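Local coordinates for protein transcriptional regulator, TetR family (Marinobacter aquaeolei, PDB 3NNR) that probably binds DNA as a TetR-family transcriptional regulator, through a predicted helix-turn-helix motif, at residues I70-Y84 against N128-I140. Numbering follows the deposited sequence. Where two conformers were deposited one is given.
Sequences IPEDRPITLEDMTFY and NRIFAKLADAGII
The guanidinium of Arg-129 meets the carboxylate of Glu-72 edge on, their planes 17° apart, while CG of Lys-133, one helical turn on, lies over the centre of one guanidinium face. Arg-129 NH2 donates to Glu-72 OE1 at 2.7 Å, nearly straight at 166° and on the syn side of the oxygen, somewhat out of the carboxylate plane; NE adds weak bonds to both carboxylate oxygens. The ring of Tyr-84 has CD1 of Ile-76 at its edge, in plane, and Asp-80 O over the rim of one face; CD1 of Ile-130 approaches CD2 of Tyr-84 obliquely.

A lysine suits position 133 because its long chain can run past Ile-70 to the loop. Bends at the second and third torsions of its chain bring Lys-133 NZ to Arg-74 O at 2.7 Å. The ammonium thus grips the carbonyl of Arg-74 firmly and that of Pro-71 only weakly, both in the loop that leads into helix 78-94. Glu-72 OE1, 4.1 Å from Lys-133 NZ, probably adds electrostatic attraction. An alanine in place of Arg-129 would probably leave the Glu-72 carboxylate without its salt-bridge mate and freer to swing.

Next to the aliphatic part of Lys-133, the branched Ile-76 fills the apolar seam with both arms: CD1 lies 3.6 Å from Ile-130 CG2, and CG2 is 3.7 Å from Leu-134 CD2. The small Ala-137 lets Ile-76 O approach its CB to 3.6 Å. Thr-77 and Asp-80 form a capping box that starts helix 78-94, while Gly-138, with positive phi, closes helix 110-136 in a Schellman motif.

The contact thus joins the start of one helix to the end of another within the all-helical C-terminal region. Helix 200-211 packs against Leu-78, Met-81 (selenomethionine here) and Ile-139, and helix 186-194 also touches Met-81; Phe-131 reaches helix 145-160.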
# COMPACT_ATOMS: atom_id res chain seq x y z
N ILE A 70 -12.50 12.01 -17.66
CA ILE A 70 -13.32 13.01 -17.01
C ILE A 70 -14.01 13.89 -18.05
O ILE A 70 -13.33 14.45 -18.93
CB ILE A 70 -12.51 13.94 -16.04
CG1 ILE A 70 -11.64 13.14 -15.08
CG2 ILE A 70 -13.46 14.89 -15.25
CD1 ILE A 70 -12.34 12.08 -14.30
N PRO A 71 -15.35 14.01 -17.98
CA PRO A 71 -16.04 14.92 -18.88
C PRO A 71 -15.69 16.37 -18.53
O PRO A 71 -15.69 16.73 -17.33
CB PRO A 71 -17.53 14.64 -18.65
CG PRO A 71 -17.59 13.43 -17.82
CD PRO A 71 -16.31 13.27 -17.14
N GLU A 72 -15.37 17.16 -19.56
CA GLU A 72 -15.00 18.57 -19.41
C GLU A 72 -16.15 19.54 -19.75
O GLU A 72 -16.09 20.70 -19.34
CB GLU A 72 -13.75 18.90 -20.25
CG GLU A 72 -12.47 18.09 -19.87
CD GLU A 72 -11.98 18.32 -18.42
OE1 GLU A 72 -12.26 19.39 -17.84
OE2 GLU A 72 -11.32 17.41 -17.87
N ASP A 73 -17.19 19.06 -20.43
CA ASP A 73 -18.34 19.90 -20.82
C ASP A 73 -19.48 20.07 -19.77
O ASP A 73 -20.53 20.61 -20.12
CB ASP A 73 -18.91 19.43 -22.18
CG ASP A 73 -19.48 18.00 -22.15
OD1 ASP A 73 -19.16 17.21 -21.23
OD2 ASP A 73 -20.22 17.65 -23.09
N ARG A 74 -19.29 19.61 -18.52
CA ARG A 74 -20.30 19.74 -17.44
C ARG A 74 -19.61 19.75 -16.08
O ARG A 74 -18.48 19.34 -15.99
CB ARG A 74 -21.32 18.60 -17.52
CG ARG A 74 -20.72 17.18 -17.54
CD ARG A 74 -21.80 16.10 -17.63
NE ARG A 74 -21.23 14.77 -17.83
CZ ARG A 74 -21.02 14.23 -19.03
NH1 ARG A 74 -21.34 14.90 -20.12
NH2 ARG A 74 -20.49 13.02 -19.13
N PRO A 75 -20.31 20.22 -15.01
CA PRO A 75 -19.64 20.18 -13.69
C PRO A 75 -19.69 18.78 -13.07
O PRO A 75 -20.58 18.00 -13.38
CB PRO A 75 -20.43 21.20 -12.85
CG PRO A 75 -21.76 21.22 -13.46
CD PRO A 75 -21.62 20.90 -14.92
N ILE A 76 -18.72 18.47 -12.22
CA ILE A 76 -18.65 17.17 -11.54
C ILE A 76 -19.72 17.12 -10.45
O ILE A 76 -19.85 18.08 -9.70
CB ILE A 76 -17.23 16.91 -10.91
CG1 ILE A 76 -17.12 15.48 -10.39
CG2 ILE A 76 -16.88 17.90 -9.77
CD1 ILE A 76 -15.72 15.08 -10.05
N THR A 77 -20.48 16.03 -10.39
CA THR A 77 -21.48 15.82 -9.33
C THR A 77 -20.97 14.79 -8.28
O THR A 77 -19.95 14.14 -8.48
CB THR A 77 -22.79 15.27 -9.88
OG1 THR A 77 -22.56 13.93 -10.33
CG2 THR A 77 -23.36 16.15 -11.03
N LEU A 78 -21.71 14.65 -7.18
CA LEU A 78 -21.43 13.63 -6.15
C LEU A 78 -21.60 12.18 -6.66
O LEU A 78 -20.92 11.24 -6.18
CB LEU A 78 -22.31 13.87 -4.92
CG LEU A 78 -22.04 15.15 -4.11
CD1 LEU A 78 -23.03 15.27 -2.97
CD2 LEU A 78 -20.60 15.18 -3.57
N GLU A 79 -22.53 12.00 -7.60
CA GLU A 79 -22.84 10.71 -8.22
C GLU A 79 -21.60 10.30 -9.07
O GLU A 79 -21.16 9.13 -9.03
CB GLU A 79 -24.15 10.77 -9.02
CG GLU A 79 -25.50 11.07 -8.19
CD GLU A 79 -25.70 12.53 -7.64
OE1 GLU A 79 -24.83 13.41 -7.87
OE2 GLU A 79 -26.72 12.81 -6.96
N ASP A 80 -21.00 11.27 -9.78
CA ASP A 80 -19.74 11.03 -10.51
C ASP A 80 -18.61 10.63 -9.57
O ASP A 80 -17.81 9.76 -9.89
CB ASP A 80 -19.24 12.28 -11.25
CG ASP A 80 -20.12 12.71 -12.37
OD1 ASP A 80 -20.89 11.90 -12.93
OD2 ASP A 80 -19.99 13.90 -12.73
N MSE A 81 -18.54 11.30 -8.42
CA MSE A 81 -17.50 11.00 -7.44
C MSE A 81 -17.61 9.53 -6.98
O MSE A 81 -16.63 8.79 -7.04
CB MSE A 81 -17.57 11.98 -6.26
CG MSE A 81 -16.40 11.89 -5.32
SE MSE A 81 -16.69 13.07 -3.84
CE MSE A 81 -18.20 12.19 -2.98
N THR A 82 -18.82 9.11 -6.61
CA THR A 82 -19.06 7.74 -6.15
C THR A 82 -18.78 6.73 -7.26
O THR A 82 -18.27 5.64 -6.98
CB THR A 82 -20.49 7.57 -5.62
OG1 THR A 82 -21.41 7.92 -6.64
CG2 THR A 82 -20.73 8.49 -4.47
N PHE A 83 -19.10 7.08 -8.50
CA PHE A 83 -18.81 6.21 -9.64
C PHE A 83 -17.28 6.05 -9.79
O PHE A 83 -16.76 4.91 -9.82
CB PHE A 83 -19.45 6.70 -10.93
CG PHE A 83 -18.71 6.22 -12.12
CD1 PHE A 83 -18.77 4.88 -12.47
CD2 PHE A 83 -17.85 7.07 -12.81
CE1 PHE A 83 -18.00 4.40 -13.53
CE2 PHE A 83 -17.10 6.61 -13.88
CZ PHE A 83 -17.17 5.27 -14.24
N TYR A 84 -16.54 7.16 -9.86
CA TYR A 84 -15.08 7.07 -9.98
C TYR A 84 -14.47 6.18 -8.89
O TYR A 84 -13.60 5.34 -9.18
CB TYR A 84 -14.38 8.45 -9.94
CG TYR A 84 -14.80 9.45 -11.02
CD1 TYR A 84 -14.86 9.10 -12.36
CD2 TYR A 84 -15.08 10.78 -10.69
CE1 TYR A 84 -15.23 10.02 -13.35
CE2 TYR A 84 -15.47 11.72 -11.68
CZ TYR A 84 -15.54 11.34 -13.00
OH TYR A 84 -15.93 12.24 -13.97
N ASN A 128 -6.10 14.76 -9.55
CA ASN A 128 -5.93 16.23 -9.51
C ASN A 128 -7.12 16.89 -10.15
O ASN A 128 -7.73 17.80 -9.56
CB ASN A 128 -4.66 16.72 -10.24
CG ASN A 128 -3.46 16.84 -9.32
OD1 ASN A 128 -3.48 17.66 -8.39
ND2 ASN A 128 -2.42 16.07 -9.58
N ARG A 129 -7.44 16.40 -11.34
CA ARG A 129 -8.51 16.96 -12.13
C ARG A 129 -9.88 16.85 -11.46
O ARG A 129 -10.66 17.80 -11.51
CB ARG A 129 -8.49 16.40 -13.57
CG ARG A 129 -9.36 17.16 -14.56
CD ARG A 129 -9.10 18.69 -14.55
NE ARG A 129 -10.02 19.42 -15.42
CZ ARG A 129 -10.35 20.72 -15.31
NH1 ARG A 129 -9.85 21.50 -14.33
NH2 ARG A 129 -11.21 21.24 -16.19
N ILE A 130 -10.15 15.72 -10.78
CA ILE A 130 -11.41 15.53 -10.03
C ILE A 130 -11.51 16.56 -8.91
O ILE A 130 -12.54 17.21 -8.77
CB ILE A 130 -11.55 14.10 -9.47
CG1 ILE A 130 -11.85 13.11 -10.62
CG2 ILE A 130 -12.70 14.03 -8.48
CD1 ILE A 130 -11.41 11.68 -10.31
N PHE A 131 -10.46 16.72 -8.13
CA PHE A 131 -10.44 17.73 -7.09
C PHE A 131 -10.60 19.13 -7.68
O PHE A 131 -11.33 19.94 -7.12
CB PHE A 131 -9.15 17.72 -6.29
CG PHE A 131 -8.94 16.51 -5.40
CD1 PHE A 131 -9.99 15.85 -4.75
CD2 PHE A 131 -7.62 16.14 -5.07
CE1 PHE A 131 -9.74 14.78 -3.89
CE2 PHE A 131 -7.36 15.08 -4.20
CZ PHE A 131 -8.42 14.40 -3.61
N ALA A 132 -9.90 19.40 -8.79
CA ALA A 132 -10.00 20.70 -9.46
C ALA A 132 -11.46 20.99 -9.80
O ALA A 132 -11.93 22.11 -9.51
CB ALA A 132 -9.09 20.78 -10.71
N LYS A 133 -12.17 19.98 -10.34
CA LYS A 133 -13.60 20.11 -10.66
C LYS A 133 -14.50 20.20 -9.42
O LYS A 133 -15.50 20.91 -9.45
CB LYS A 133 -14.12 19.02 -11.62
CG LYS A 133 -13.41 18.94 -12.98
CD LYS A 133 -14.32 18.61 -14.15
CE LYS A 133 -15.16 19.83 -14.52
NZ LYS A 133 -15.78 19.68 -15.84
N LEU A 134 -14.17 19.46 -8.36
CA LEU A 134 -14.93 19.52 -7.09
C LEU A 134 -14.86 20.94 -6.47
O LEU A 134 -15.83 21.41 -5.84
CB LEU A 134 -14.45 18.46 -6.09
CG LEU A 134 -14.69 16.98 -6.46
CD1 LEU A 134 -13.76 16.04 -5.63
CD2 LEU A 134 -16.16 16.61 -6.35
N ALA A 135 -13.71 21.60 -6.67
CA ALA A 135 -13.49 22.98 -6.24
C ALA A 135 -14.43 23.87 -7.07
O ALA A 135 -15.21 24.62 -6.49
CB ALA A 135 -12.02 23.39 -6.44
N ASP A 136 -14.38 23.73 -8.40
CA ASP A 136 -15.22 24.50 -9.35
C ASP A 136 -16.72 24.36 -9.10
O ASP A 136 -17.47 25.32 -9.24
CB ASP A 136 -14.91 24.14 -10.81
CG ASP A 136 -13.46 24.43 -11.22
OD1 ASP A 136 -12.94 25.51 -10.86
OD2 ASP A 136 -12.84 23.59 -11.91
N ALA A 137 -17.15 23.15 -8.73
CA ALA A 137 -18.55 22.86 -8.39
C ALA A 137 -18.97 23.36 -6.98
O ALA A 137 -20.16 23.33 -6.67
CB ALA A 137 -18.84 21.36 -8.53
N GLY A 138 -18.02 23.80 -6.15
CA GLY A 138 -18.30 24.27 -4.79
C GLY A 138 -18.47 23.19 -3.74
O GLY A 138 -19.04 23.44 -2.69
N ILE A 139 -17.94 21.99 -4.03
CA ILE A 139 -18.06 20.83 -3.14
C ILE A 139 -16.93 20.84 -2.09
O ILE A 139 -17.20 20.62 -0.91
CB ILE A 139 -18.10 19.50 -3.93
CG1 ILE A 139 -19.30 19.52 -4.90
CG2 ILE A 139 -18.21 18.33 -2.97
CD1 ILE A 139 -19.43 18.32 -5.79
N ILE A 140 -15.70 21.08 -2.53
CA ILE A 140 -14.56 21.24 -1.61
C ILE A 140 -14.02 22.65 -1.78
O ILE A 140 -14.34 23.35 -2.74
CB ILE A 140 -13.43 20.16 -1.78
CG1 ILE A 140 -12.60 20.34 -3.07
CG2 ILE A 140 -14.01 18.76 -1.72
CD1 ILE A 140 -11.46 19.36 -3.19